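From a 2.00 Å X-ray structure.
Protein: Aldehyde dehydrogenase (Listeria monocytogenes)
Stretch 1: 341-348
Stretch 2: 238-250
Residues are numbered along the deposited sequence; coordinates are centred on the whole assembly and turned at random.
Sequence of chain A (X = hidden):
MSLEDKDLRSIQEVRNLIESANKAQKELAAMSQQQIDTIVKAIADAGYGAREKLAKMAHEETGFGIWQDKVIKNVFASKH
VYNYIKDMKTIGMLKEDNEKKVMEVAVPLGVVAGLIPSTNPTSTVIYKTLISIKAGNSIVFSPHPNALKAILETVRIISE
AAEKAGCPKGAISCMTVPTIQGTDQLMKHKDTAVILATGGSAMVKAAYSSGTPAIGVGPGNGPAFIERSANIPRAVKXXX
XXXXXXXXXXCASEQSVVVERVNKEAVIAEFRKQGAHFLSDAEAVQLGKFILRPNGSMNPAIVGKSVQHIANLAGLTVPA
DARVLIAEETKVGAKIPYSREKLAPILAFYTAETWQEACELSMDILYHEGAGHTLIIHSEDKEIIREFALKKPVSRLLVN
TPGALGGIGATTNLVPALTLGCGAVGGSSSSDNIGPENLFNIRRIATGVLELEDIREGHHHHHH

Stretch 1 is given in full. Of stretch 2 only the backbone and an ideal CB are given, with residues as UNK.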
# COMPACT_ATOMS: atom_id res chain seq x y z
N GLU A 341 -17.19 11.39 -15.95
CA GLU A 341 -17.65 10.02 -15.87
C GLU A 341 -19.18 9.95 -15.92
O GLU A 341 -19.87 10.51 -15.07
CB GLU A 341 -17.08 9.34 -14.63
CG GLU A 341 -17.58 7.92 -14.38
CD GLU A 341 -17.30 7.48 -12.97
OE1 GLU A 341 -17.87 8.07 -12.03
OE2 GLU A 341 -16.49 6.55 -12.79
N LYS A 342 -19.68 9.32 -16.98
CA LYS A 342 -21.11 9.10 -17.16
C LYS A 342 -21.27 7.60 -17.17
O LYS A 342 -20.89 6.93 -18.12
CB LYS A 342 -21.58 9.67 -18.50
CG LYS A 342 -21.13 11.08 -18.80
CD LYS A 342 -21.22 11.45 -20.27
CE LYS A 342 -20.21 10.74 -21.16
NZ LYS A 342 -18.76 11.05 -20.96
N LEU A 343 -21.81 7.07 -16.08
CA LEU A 343 -21.93 5.62 -15.94
C LEU A 343 -23.23 5.18 -16.58
O LEU A 343 -24.14 4.73 -15.91
CB LEU A 343 -21.88 5.22 -14.46
CG LEU A 343 -20.54 5.25 -13.74
CD1 LEU A 343 -20.72 4.84 -12.28
CD2 LEU A 343 -19.50 4.35 -14.42
N ALA A 344 -23.27 5.30 -17.91
CA ALA A 344 -24.49 5.23 -18.71
C ALA A 344 -24.07 5.15 -20.17
O ALA A 344 -22.96 5.60 -20.51
CB ALA A 344 -25.33 6.51 -18.47
N PRO A 345 -24.95 4.61 -21.06
CA PRO A 345 -24.64 4.52 -22.50
C PRO A 345 -24.59 5.90 -23.20
O PRO A 345 -25.34 6.18 -24.15
CB PRO A 345 -25.78 3.64 -23.05
CG PRO A 345 -26.93 3.92 -22.12
CD PRO A 345 -26.28 4.06 -20.75
N ILE A 346 -23.71 6.76 -22.69
CA ILE A 346 -23.50 8.10 -23.22
C ILE A 346 -22.01 8.30 -23.48
O ILE A 346 -21.18 8.04 -22.59
CB ILE A 346 -24.00 9.22 -22.24
CG1 ILE A 346 -25.43 8.96 -21.77
CG2 ILE A 346 -23.87 10.63 -22.90
CD1 ILE A 346 -25.93 9.89 -20.66
N LEU A 347 -21.68 8.81 -24.66
CA LEU A 347 -20.30 9.14 -25.04
C LEU A 347 -20.11 10.59 -25.48
O LEU A 347 -20.98 11.16 -26.14
CB LEU A 347 -19.84 8.23 -26.19
CG LEU A 347 -19.62 6.76 -25.89
CD1 LEU A 347 -19.52 6.00 -27.20
CD2 LEU A 347 -18.37 6.54 -25.01
N ALA A 348 -18.97 11.18 -25.10
CA ALA A 348 -18.41 12.33 -25.82
C ALA A 348 -17.67 11.89 -27.07
O ALA A 348 -17.19 10.77 -27.16
CB ALA A 348 -17.46 13.13 -24.91
N UNK A 238 -16.14 -3.10 -30.36
CA UNK A 238 -15.55 -3.15 -29.02
C UNK A 238 -16.08 -2.05 -28.10
O UNK A 238 -16.49 -2.32 -26.98
CB UNK A 238 -14.03 -3.04 -29.12
N UNK A 239 -16.11 -0.82 -28.59
CA UNK A 239 -16.56 0.34 -27.81
C UNK A 239 -18.04 0.16 -27.45
O UNK A 239 -18.45 0.45 -26.33
CB UNK A 239 -16.35 1.64 -28.59
N UNK A 240 -18.83 -0.33 -28.41
CA UNK A 240 -20.24 -0.61 -28.16
C UNK A 240 -20.44 -1.78 -27.22
O UNK A 240 -21.29 -1.71 -26.35
CB UNK A 240 -20.96 -0.88 -29.48
N UNK A 241 -19.63 -2.84 -27.37
CA UNK A 241 -19.69 -4.04 -26.49
C UNK A 241 -19.52 -3.66 -25.03
O UNK A 241 -20.22 -4.19 -24.15
CB UNK A 241 -18.61 -5.05 -26.88
N UNK A 242 -18.57 -2.76 -24.79
CA UNK A 242 -18.24 -2.29 -23.44
C UNK A 242 -19.18 -1.21 -22.92
O UNK A 242 -19.68 -1.30 -21.80
CB UNK A 242 -16.81 -1.76 -23.42
N UNK A 243 -19.44 -0.20 -23.74
CA UNK A 243 -20.19 0.96 -23.30
C UNK A 243 -21.67 0.66 -23.03
O UNK A 243 -22.27 1.28 -22.15
CB UNK A 243 -20.07 2.07 -24.35
N UNK A 244 -22.23 -0.32 -23.76
CA UNK A 244 -23.61 -0.76 -23.51
C UNK A 244 -23.73 -1.90 -22.50
O UNK A 244 -24.83 -2.22 -22.06
CB UNK A 244 -24.25 -1.20 -24.83
N UNK A 245 -22.61 -2.52 -22.13
CA UNK A 245 -22.59 -3.62 -21.17
C UNK A 245 -23.11 -3.20 -19.79
O UNK A 245 -22.50 -2.37 -19.12
CB UNK A 245 -21.17 -4.17 -21.04
N UNK A 246 -24.25 -3.78 -19.40
CA UNK A 246 -24.97 -3.44 -18.16
C UNK A 246 -25.39 -1.96 -18.12
O UNK A 246 -25.44 -1.35 -17.05
CB UNK A 246 -24.10 -3.76 -16.95
N UNK A 247 -25.70 -1.40 -19.30
CA UNK A 247 -25.90 0.05 -19.50
C UNK A 247 -24.77 0.94 -18.92
O UNK A 247 -25.05 1.98 -18.34
CB UNK A 247 -27.23 0.46 -18.86
N UNK A 248 -23.52 0.50 -19.04
CA UNK A 248 -22.34 1.32 -18.69
C UNK A 248 -21.93 1.44 -17.22
O UNK A 248 -21.26 2.40 -16.84
CB UNK A 248 -22.59 2.74 -19.21
N UNK A 249 -22.31 0.46 -16.39
CA UNK A 249 -22.00 0.51 -14.94
C UNK A 249 -20.55 0.22 -14.54
O UNK A 249 -20.15 0.53 -13.42
CB UNK A 249 -22.90 -0.49 -14.21
N UNK A 250 -19.79 -0.41 -15.42
CA UNK A 250 -18.40 -0.74 -15.13
C UNK A 250 -17.53 0.49 -15.40
O UNK A 250 -17.68 1.14 -16.44
CB UNK A 250 -17.93 -1.93 -15.97

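Positions 238 to 243 are helical by their backbone angles, and the helix axis passes strand 346-348 at 10.7 Å, so only side chains on one flank can reach stretch 1. At 238 the ideal CB has nothing of stretch 1 within 5.5 Å, and many residues would suit; it is His238, which makes no contact. At 239 CA-to-CB points toward stretch 1, where Leu347 offers methyl groups; a medium or large apolar side chain fits. The residue is Ile239, whose CG2 lies 4.1 Å from Leu347 CD1. At 240, 241 and 242 stretch 1 again has nothing within 5.5 Å of the ideal CB and would accept many residues. They are Leu240, directed sideways with its end coming nearer but making no contact, and Asp241 and Ser242, both out of reach.

At 243 CB points toward stretch 1 and sits 4.8 Å from Leu347 CD2, while beyond it the carbonyls of Lys342, Ala344 and Ile346 turn to the same side. The path calls for a long chain, apolar along its length and ending in a donor; lysine or arginine would qualify, and a long amide is conceivable. It is Lys243, with chi1 t, chi2 p, and chi3 and chi4 t. Its CE packs 3.8 Å from Leu347 CD2, and NZ gives weak hydrogen bonds to Lys342 O (3.1 Å) and Ala344 O (3.0 Å). The distance from NZ to Ile346 O is also 3.1 Å. With 101 Å² covered, it loses more area to the contact than any other residue of either stretch.

At 244 the CB points sideways, 5.4 Å from Pro345 CB, leaving room for small or medium residues. Thr244 turns back instead, its OG1 donating to Leu240 O at 2.7 Å. Stretch 1 is out of reach of 245, leaving it open to many residues, and of 246, where phi of 60° suits Gly, Asn or Asp; they are Phe245 and Asp246.

Position 247 also has positive phi (49°), favouring Asn, Gly or Asp, and its CB is 4.2 Å from Pro345 CD. Asn247 CB lies 4.1 Å from Pro345 CD. Its backbone O makes a CA-H...O contact with Ala344 CA (3.3 Å, 144° at H) but has no conventional partner.

At 248 phi is 80° and an ideal CB would lie 3.0 Å from Ala344 N, a clash. Both facts indicate glycine, and Gly248 CA comes within 4.5 Å of Ala344 CA.

The CB vectors at 249 and 250 point away, so stretch 1 selects little. Thr249 uses OG1 to donate to Asp246 OD2 (2.6 Å), while its backbone O lies 4.0 Å from Leu343 CD2. Ile250 likewise meets Leu343 through its backbone.

Stretch 2, residues 238-250: HILDSKTFDNGTI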
# COMPACT_ATOMS: atom_id res chain seq x y z
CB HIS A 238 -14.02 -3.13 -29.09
CG HIS A 238 -13.41 -4.43 -29.53
ND1 HIS A 238 -12.10 -4.53 -29.93
CD2 HIS A 238 -13.93 -5.68 -29.62
CE1 HIS A 238 -11.84 -5.78 -30.26
NE2 HIS A 238 -12.93 -6.50 -30.08
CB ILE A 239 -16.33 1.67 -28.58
CG1 ILE A 239 -14.82 1.93 -28.75
CG2 ILE A 239 -17.01 2.86 -27.89
CD1 ILE A 239 -14.46 3.08 -29.66
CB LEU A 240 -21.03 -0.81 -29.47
CG LEU A 240 -21.04 0.41 -30.40
CD1 LEU A 240 -21.84 0.09 -31.64
CD2 LEU A 240 -21.61 1.64 -29.70
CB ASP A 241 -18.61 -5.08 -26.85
CG ASP A 241 -18.98 -5.95 -28.06
OD1 ASP A 241 -20.15 -5.93 -28.50
OD2 ASP A 241 -18.08 -6.65 -28.57
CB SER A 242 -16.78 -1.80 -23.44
OG SER A 242 -16.58 -0.72 -22.56
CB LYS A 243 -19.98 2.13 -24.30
CG LYS A 243 -20.57 3.44 -23.89
CD LYS A 243 -19.97 3.87 -22.58
CE LYS A 243 -20.54 5.18 -22.18
NZ LYS A 243 -20.03 5.70 -20.87
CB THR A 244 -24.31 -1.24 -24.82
OG1 THR A 244 -23.64 -2.40 -25.30
CG2 THR A 244 -24.27 -0.16 -25.89
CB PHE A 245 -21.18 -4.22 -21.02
CG PHE A 245 -21.16 -5.53 -20.29
CD1 PHE A 245 -21.53 -6.71 -20.94
CD2 PHE A 245 -20.78 -5.60 -18.97
CE1 PHE A 245 -21.52 -7.92 -20.28
CE2 PHE A 245 -20.77 -6.82 -18.30
CZ PHE A 245 -21.14 -7.97 -18.96
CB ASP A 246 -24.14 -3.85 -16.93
CG ASP A 246 -24.99 -4.10 -15.69
OD1 ASP A 246 -26.00 -4.81 -15.81
OD2 ASP A 246 -24.63 -3.59 -14.60
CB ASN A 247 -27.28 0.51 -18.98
CG ASN A 247 -28.44 -0.29 -19.56
OD1 ASN A 247 -28.44 -0.63 -20.73
ND2 ASN A 247 -29.44 -0.57 -18.74
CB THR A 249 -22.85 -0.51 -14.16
OG1 THR A 249 -22.71 -1.79 -14.77
CG2 THR A 249 -24.31 -0.10 -14.14
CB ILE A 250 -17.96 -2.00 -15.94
CG1 ILE A 250 -18.76 -3.23 -15.45
CG2 ILE A 250 -16.45 -2.27 -15.82
CD1 ILE A 250 -18.53 -4.49 -16.26
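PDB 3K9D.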